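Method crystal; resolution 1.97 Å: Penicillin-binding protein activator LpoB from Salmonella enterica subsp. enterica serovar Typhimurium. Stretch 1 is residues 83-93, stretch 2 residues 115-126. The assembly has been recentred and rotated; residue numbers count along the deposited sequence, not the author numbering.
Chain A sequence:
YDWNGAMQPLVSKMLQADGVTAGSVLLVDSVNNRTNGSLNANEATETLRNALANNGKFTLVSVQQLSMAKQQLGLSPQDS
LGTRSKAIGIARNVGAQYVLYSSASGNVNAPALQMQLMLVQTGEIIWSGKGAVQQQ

Stretch 1 (83-93) TRSKAIGIARN
Stretch 2 (115-126) MQLMLVQTGEII

How are the two backbones laid out? Thr83 sits at the N-cap position, right before a helix that runs from Arg84 through Asn93 and beyond, with phi/psi near -70/-40. Residues 115-119 form a strand, and the chain turns back through Val120-Gly123 so that Ile126 N bonds to Leu117 O (2.9 Å) and Leu119 N to Glu124 O (3.0 Å). Gly123 N closes the turn on Leu119 O at 2.8 Å; its phi/psi of 87/3 calls for glycine. The helix and strand 115-119 cross at -57°, their axes 10.8 Å apart at closest approach, and Ile88 and Val120 are nearest in register, CA to CA 6.1 Å.

Which side chains make the apolar centre? Ile88, Ala91, selenomethionine Met118 and Val120 do. Ile88 (m, t) starts sideways, but its end comes nearer: CD1 lies 4.3 Å from Gly123 CA, and CG2 is 4.3 Å from Val120 CG1. Met118 points toward the helix and extends through t, t before chi3 turns to p (85°), with CE 4.2 Å from Arg84 O. Val120 (t) sets CG2 3.5 Å from Ala91 CB, a direct methyl-to-methyl contact.

What do the two arginines do at the margins? Arg84 (m, t, t, chi4 172°) points toward the strand, and its long extended chain passes Met118, CD to SE 4.4 Å. Ile125 (m, m) places CG1 over one face of its guanidinium, 4.3 Å from NH2. Arg92 (m, t, t) leaves sideways; chi4 of 103° turns its guanidinium, with NH2 3.5 Å from Val120 O and 3.6 Å from Gln121 O, the latter at the edge. Its aliphatic part also packs, CG 4.0 Å from Val120 CG1.

What bonds hold the stretches together? No hydrogen bond crosses between them; 413 Å² is buried, both sides summed, by apolar contacts together with the two arginine side chains.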

# COMPACT_ATOMS: atom_id res chain seq x y z
N THR A 83 9.49 -5.76 4.94
CA THR A 83 9.13 -6.55 6.12
C THR A 83 8.16 -5.76 6.97
O THR A 83 8.01 -4.57 6.78
CB THR A 83 10.34 -7.08 6.93
OG1 THR A 83 10.83 -6.07 7.81
CG2 THR A 83 11.45 -7.58 6.02
N ARG A 84 7.47 -6.44 7.89
CA ARG A 84 6.48 -5.79 8.72
C ARG A 84 7.15 -4.92 9.81
O ARG A 84 6.65 -3.86 10.19
CB ARG A 84 5.55 -6.86 9.32
CG ARG A 84 4.70 -7.60 8.31
CD ARG A 84 3.64 -8.47 8.99
NE ARG A 84 2.85 -9.18 7.99
CZ ARG A 84 1.95 -10.14 8.26
NH1 ARG A 84 1.70 -10.51 9.52
NH2 ARG A 84 1.28 -10.71 7.27
N SER A 85 8.29 -5.35 10.33
CA SER A 85 8.92 -4.62 11.42
C SER A 85 9.50 -3.31 10.93
O SER A 85 9.51 -2.33 11.66
CB SER A 85 10.01 -5.49 12.09
OG SER A 85 11.08 -5.78 11.20
N LYS A 86 9.99 -3.28 9.70
CA LYS A 86 10.45 -2.02 9.10
C LYS A 86 9.27 -1.09 8.80
O LYS A 86 9.35 0.10 9.00
CB LYS A 86 11.21 -2.28 7.81
CG LYS A 86 12.62 -2.81 8.01
CD LYS A 86 13.30 -3.05 6.67
CE LYS A 86 14.58 -3.87 6.82
NZ LYS A 86 15.28 -3.96 5.51
N ALA A 87 8.16 -1.64 8.36
CA ALA A 87 6.98 -0.85 8.01
C ALA A 87 6.36 -0.22 9.25
O ALA A 87 5.99 0.95 9.26
CB ALA A 87 5.98 -1.69 7.25
N ILE A 88 6.30 -0.96 10.34
CA ILE A 88 5.77 -0.46 11.59
C ILE A 88 6.73 0.55 12.24
O ILE A 88 6.29 1.55 12.84
CB ILE A 88 5.48 -1.59 12.59
CG1 ILE A 88 4.39 -2.48 12.03
CG2 ILE A 88 4.97 -1.05 13.91
CD1 ILE A 88 4.24 -3.79 12.75
N GLY A 89 8.02 0.23 12.18
CA GLY A 89 9.06 1.16 12.64
C GLY A 89 8.89 2.51 11.96
O GLY A 89 8.94 3.53 12.63
N ILE A 90 8.65 2.51 10.65
CA ILE A 90 8.49 3.72 9.89
C ILE A 90 7.14 4.37 10.19
O ILE A 90 7.06 5.57 10.40
CB ILE A 90 8.66 3.47 8.36
CG1 ILE A 90 10.07 3.02 8.00
CG2 ILE A 90 8.35 4.73 7.56
CD1 ILE A 90 11.13 4.05 8.27
N ALA A 91 6.08 3.58 10.25
CA ALA A 91 4.73 4.07 10.48
C ALA A 91 4.69 4.84 11.77
O ALA A 91 4.06 5.91 11.85
CB ALA A 91 3.77 2.90 10.53
N ARG A 92 5.40 4.36 12.79
CA ARG A 92 5.37 5.03 14.12
C ARG A 92 6.06 6.39 14.13
O ARG A 92 5.55 7.35 14.74
CB ARG A 92 5.97 4.12 15.18
CG ARG A 92 5.15 2.85 15.42
CD ARG A 92 5.34 2.31 16.84
NE ARG A 92 4.34 1.29 17.19
CZ ARG A 92 4.57 -0.02 17.21
NH1 ARG A 92 5.77 -0.54 16.92
NH2 ARG A 92 3.59 -0.85 17.54
N ASN A 93 7.18 6.48 13.41
CA ASN A 93 7.87 7.76 13.25
C ASN A 93 7.04 8.80 12.56
O ASN A 93 7.14 9.95 12.95
CB ASN A 93 9.21 7.59 12.53
CG ASN A 93 10.41 7.72 13.46
OD1 ASN A 93 11.49 8.19 13.05
ND2 ASN A 93 10.24 7.32 14.72
N MSE A 115 -3.96 -7.20 -1.58
CA MSE A 115 -3.70 -6.05 -0.69
C MSE A 115 -4.01 -6.46 0.72
O MSE A 115 -4.84 -7.31 0.97
CB MSE A 115 -4.58 -4.86 -1.09
CG MSE A 115 -4.14 -4.26 -2.42
SE MSE A 115 -5.12 -2.60 -2.86
CE MSE A 115 -6.85 -3.21 -2.24
N GLN A 116 -3.29 -5.87 1.68
CA GLN A 116 -3.57 -6.09 3.08
C GLN A 116 -3.38 -4.81 3.91
O GLN A 116 -2.42 -4.06 3.71
CB GLN A 116 -2.67 -7.18 3.59
CG GLN A 116 -2.38 -8.26 2.55
CD GLN A 116 -1.12 -8.94 2.91
OE1 GLN A 116 -1.11 -9.67 3.92
NE2 GLN A 116 -0.06 -8.69 2.13
N LEU A 117 -4.30 -4.58 4.84
CA LEU A 117 -4.25 -3.38 5.69
C LEU A 117 -3.91 -3.70 7.12
O LEU A 117 -4.70 -4.39 7.83
CB LEU A 117 -5.58 -2.64 5.61
CG LEU A 117 -5.63 -1.30 6.33
CD1 LEU A 117 -4.83 -0.27 5.56
CD2 LEU A 117 -7.07 -0.90 6.51
N MSE A 118 -2.78 -3.16 7.58
CA MSE A 118 -2.27 -3.45 8.92
C MSE A 118 -2.55 -2.30 9.84
O MSE A 118 -2.20 -1.14 9.59
CB MSE A 118 -0.77 -3.79 8.84
CG MSE A 118 -0.18 -3.93 10.20
SE MSE A 118 1.62 -4.68 10.14
CE MSE A 118 2.53 -2.97 9.84
N LEU A 119 -3.20 -2.57 10.96
CA LEU A 119 -3.28 -1.62 12.09
C LEU A 119 -1.94 -1.45 12.79
O LEU A 119 -1.40 -2.43 13.31
CB LEU A 119 -4.34 -2.07 13.09
CG LEU A 119 -4.78 -1.06 14.18
CD1 LEU A 119 -5.61 0.07 13.56
CD2 LEU A 119 -5.57 -1.79 15.27
N VAL A 120 -1.40 -0.23 12.77
CA VAL A 120 -0.06 0.02 13.28
C VAL A 120 0.06 -0.28 14.77
O VAL A 120 0.93 -1.02 15.22
CB VAL A 120 0.43 1.47 12.96
CG1 VAL A 120 1.71 1.80 13.70
CG2 VAL A 120 0.64 1.62 11.46
N GLN A 121 -0.88 0.26 15.52
CA GLN A 121 -0.94 0.07 16.96
C GLN A 121 -0.59 -1.34 17.42
O GLN A 121 0.19 -1.53 18.35
CB GLN A 121 -2.31 0.51 17.48
CG GLN A 121 -2.52 0.26 18.96
CD GLN A 121 -1.93 1.35 19.80
OE1 GLN A 121 -2.67 2.05 20.49
NE2 GLN A 121 -0.61 1.50 19.73
N THR A 122 -1.16 -2.34 16.76
CA THR A 122 -1.14 -3.71 17.25
C THR A 122 -0.42 -4.68 16.32
O THR A 122 -0.06 -5.78 16.72
CB THR A 122 -2.56 -4.24 17.46
OG1 THR A 122 -3.26 -4.32 16.21
CG2 THR A 122 -3.29 -3.30 18.40
N GLY A 123 -0.25 -4.31 15.07
CA GLY A 123 0.37 -5.17 14.10
C GLY A 123 -0.57 -6.12 13.39
O GLY A 123 -0.11 -6.88 12.51
N GLU A 124 -1.86 -6.03 13.67
CA GLU A 124 -2.81 -6.98 13.13
C GLU A 124 -3.35 -6.62 11.76
O GLU A 124 -3.66 -5.44 11.50
CB GLU A 124 -4.01 -7.10 14.06
CG GLU A 124 -5.19 -7.86 13.47
CD GLU A 124 -6.32 -8.07 14.47
OE1 GLU A 124 -6.34 -7.44 15.54
OE2 GLU A 124 -7.16 -8.93 14.21
N ILE A 125 -3.50 -7.63 10.91
CA ILE A 125 -4.14 -7.44 9.61
C ILE A 125 -5.64 -7.41 9.76
O ILE A 125 -6.24 -8.43 10.10
CB ILE A 125 -3.71 -8.49 8.57
CG1 ILE A 125 -2.18 -8.50 8.38
CG2 ILE A 125 -4.44 -8.23 7.23
CD1 ILE A 125 -1.64 -7.27 7.65
N ILE A 126 -6.25 -6.25 9.51
CA ILE A 126 -7.67 -6.07 9.79
C ILE A 126 -8.48 -6.23 8.52
O ILE A 126 -9.70 -6.42 8.63
CB ILE A 126 -7.99 -4.72 10.50
CG1 ILE A 126 -7.59 -3.52 9.63
CG2 ILE A 126 -7.36 -4.73 11.90
CD1 ILE A 126 -7.80 -2.15 10.20